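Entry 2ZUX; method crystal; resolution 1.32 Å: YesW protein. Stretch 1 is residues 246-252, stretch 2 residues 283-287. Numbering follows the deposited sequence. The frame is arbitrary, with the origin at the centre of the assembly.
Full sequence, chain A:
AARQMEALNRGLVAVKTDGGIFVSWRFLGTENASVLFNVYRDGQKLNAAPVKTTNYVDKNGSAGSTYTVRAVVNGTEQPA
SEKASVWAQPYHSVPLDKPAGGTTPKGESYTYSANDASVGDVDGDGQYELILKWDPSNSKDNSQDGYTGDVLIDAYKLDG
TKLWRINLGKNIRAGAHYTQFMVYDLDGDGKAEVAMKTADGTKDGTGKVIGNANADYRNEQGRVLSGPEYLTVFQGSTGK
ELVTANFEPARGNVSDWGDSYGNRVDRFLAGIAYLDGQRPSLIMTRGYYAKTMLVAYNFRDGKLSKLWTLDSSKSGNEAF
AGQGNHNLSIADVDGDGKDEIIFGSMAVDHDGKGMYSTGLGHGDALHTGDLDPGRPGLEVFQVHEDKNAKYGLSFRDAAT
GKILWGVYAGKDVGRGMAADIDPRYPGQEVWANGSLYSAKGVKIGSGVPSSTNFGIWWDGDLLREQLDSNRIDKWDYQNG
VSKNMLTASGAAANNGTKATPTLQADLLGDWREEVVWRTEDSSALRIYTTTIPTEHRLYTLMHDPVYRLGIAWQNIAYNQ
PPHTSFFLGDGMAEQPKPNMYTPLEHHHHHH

Stretch 1 (246-252) NFEPARG
Stretch 2 (283-287) IMTRG

Stretch 2 is a β-strand from Ile 283 to Arg 286, continuing from earlier in the chain, and it leaves the strand at Gly 287. Its phi/psi values are extended: -111/127 at Ile 283, -119/131 at Met 284, -123/159 at Thr 285 and -149/131 at Arg 286. Gly 287 sits at 85/151, where a CB would be jammed against the carbonyl O of Arg 286.

Stretch 1 is mostly extended as well. Phi/psi is -62/137 at Asn 246, -74/132 at Phe 247, -127/141 at Glu 248, -64/127 at Pro 249 and -70/155 at Ala 250. The peptide bond before Pro 249 is cis, and the ring pucker is C-gamma exo. Arg 251 turns to -64/-45, and Gly 252 takes a positive phi, 57/-136.

The stretches run in roughly the same direction, and the nearest CA atoms are those of Pro 249 and Arg 286, 6.1 Å apart. No backbone-to-backbone hydrogen bond links them. The contact buries 343 Å², both sides summed, and Arg 286 contributes the largest share.

Arg 286 points its CB toward stretch 1 and is nearly fully extended, with chi1 to chi3 all t (-171°, 172°, -159°) and chi4 at 154°. This reach brings its guanidinium to the carbonyl of Pro 249. NH1 of Arg 286 donates to O of Pro 249 at 2.9 Å, with an N-H...O angle of 160°. The acceptor lies near the guanidinium plane, as suits this donor. CB of Pro 249 packs 3.7 Å from CB of Arg 286.

CA of Arg 251 lies over one face of the Arg 286 guanidinium. The Arg 251 side chain leaves with its CB sideways (chi1 t, chi2 t, chi3 m, chi4 115°). Its N is 3.4 Å from NH1 of Arg 286, but both are donors and do not bond. The like charges also come close, with NE of Arg 251 4.0 Å from NH2 of Arg 286. Both guanidinium groups have hydrogen bonds elsewhere in the structure.

Two side-chain pairs are apolar. Phe 247 (chi1 t, chi2 88°) and Met 284 (chi1 m, chi2 m, chi3 140°) point their CB atoms toward each other's stretch, though the end of Met 284 leads away. SD of Met 284 meets the ring edge, 3.8 Å from CE1 of Phe 247. CD of Pro 249 lies 4.5 Å from CB of Met 284. Polar atoms are also approached: CD of Pro 249 is 3.6 Å from O of Met 284, and CD2 of Phe 247 is 4.1 Å from NH1 of Arg 286. Glu 248, Ala 250 and Thr 285 point their CB atoms away.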

# COMPACT_ATOMS: atom_id res chain seq x y z
N ASN A 246 8.02 24.73 1.48
CA ASN A 246 6.61 25.06 1.29
C ASN A 246 5.95 23.95 0.47
O ASN A 246 6.54 23.45 -0.49
CB ASN A 246 6.44 26.42 0.62
CG ASN A 246 6.75 27.58 1.55
OD1 ASN A 246 7.50 28.50 1.20
ND2 ASN A 246 6.16 27.56 2.74
N PHE A 247 4.75 23.56 0.88
CA PHE A 247 4.03 22.48 0.22
C PHE A 247 3.47 22.93 -1.12
O PHE A 247 2.84 23.98 -1.23
CB PHE A 247 2.88 21.98 1.10
CG PHE A 247 2.14 20.82 0.50
CD1 PHE A 247 2.57 19.52 0.73
CD2 PHE A 247 1.01 21.03 -0.30
CE1 PHE A 247 1.89 18.43 0.17
CE2 PHE A 247 0.34 19.95 -0.87
CZ PHE A 247 0.78 18.65 -0.64
N GLU A 248 3.70 22.11 -2.14
CA GLU A 248 2.98 22.24 -3.40
C GLU A 248 2.38 20.88 -3.74
O GLU A 248 3.02 19.85 -3.52
CB GLU A 248 3.90 22.75 -4.52
CG GLU A 248 4.46 24.15 -4.24
CD GLU A 248 5.28 24.71 -5.37
OE1 GLU A 248 5.19 24.21 -6.51
OE2 GLU A 248 6.03 25.68 -5.11
N PRO A 249 1.15 20.87 -4.28
CA PRO A 249 0.32 22.03 -4.69
C PRO A 249 -0.11 22.97 -3.56
O PRO A 249 -0.70 22.53 -2.57
CB PRO A 249 -0.90 21.37 -5.33
CG PRO A 249 -0.44 19.99 -5.71
CD PRO A 249 0.50 19.60 -4.61
N ALA A 250 0.17 24.25 -3.74
CA ALA A 250 -0.20 25.27 -2.77
C ALA A 250 -1.71 25.47 -2.75
O ALA A 250 -2.41 25.19 -3.73
CB ALA A 250 0.50 26.58 -3.10
N ARG A 251 -2.22 25.95 -1.62
CA ARG A 251 -3.66 26.11 -1.45
C ARG A 251 -4.28 27.13 -2.41
O ARG A 251 -5.33 26.89 -2.99
CB ARG A 251 -3.97 26.49 0.00
CG ARG A 251 -5.45 26.51 0.33
CD ARG A 251 -5.69 27.10 1.70
NE ARG A 251 -5.19 26.25 2.77
CZ ARG A 251 -4.19 26.56 3.60
NH1 ARG A 251 -3.55 27.72 3.51
NH2 ARG A 251 -3.84 25.69 4.54
N GLY A 252 -3.63 28.29 -2.55
CA GLY A 252 -4.27 29.42 -3.22
C GLY A 252 -5.55 29.76 -2.48
O GLY A 252 -5.58 29.78 -1.24
N ILE A 283 5.56 11.89 -5.18
CA ILE A 283 4.43 12.59 -5.80
C ILE A 283 3.48 13.07 -4.71
O ILE A 283 3.08 12.29 -3.85
CB ILE A 283 3.64 11.64 -6.73
CG1 ILE A 283 4.60 10.89 -7.68
CG2 ILE A 283 2.53 12.40 -7.47
CD1 ILE A 283 5.39 11.78 -8.63
N MET A 284 3.14 14.36 -4.73
CA MET A 284 2.10 14.92 -3.87
C MET A 284 1.01 15.48 -4.78
O MET A 284 1.32 16.23 -5.72
CB MET A 284 2.64 16.05 -2.99
CG MET A 284 3.60 15.60 -1.91
SD MET A 284 2.73 14.76 -0.53
CE MET A 284 3.91 13.47 -0.25
N THR A 285 -0.24 15.12 -4.51
CA THR A 285 -1.35 15.62 -5.31
C THR A 285 -2.39 16.33 -4.46
O THR A 285 -2.47 16.13 -3.23
CB THR A 285 -2.05 14.50 -6.12
OG1 THR A 285 -2.94 13.76 -5.28
CG2 THR A 285 -1.04 13.53 -6.69
N ARG A 286 -3.19 17.17 -5.10
CA ARG A 286 -4.22 17.93 -4.41
C ARG A 286 -5.37 18.12 -5.36
O ARG A 286 -5.17 18.54 -6.50
CB ARG A 286 -3.66 19.28 -3.95
CG ARG A 286 -4.58 20.07 -3.02
CD ARG A 286 -3.89 21.29 -2.47
NE ARG A 286 -4.54 21.74 -1.24
CZ ARG A 286 -3.94 22.43 -0.28
NH1 ARG A 286 -2.67 22.80 -0.40
NH2 ARG A 286 -4.63 22.75 0.82
N GLY A 287 -6.57 17.83 -4.88
CA GLY A 287 -7.77 17.95 -5.68
C GLY A 287 -8.06 16.72 -6.52
O GLY A 287 -7.15 16.00 -6.95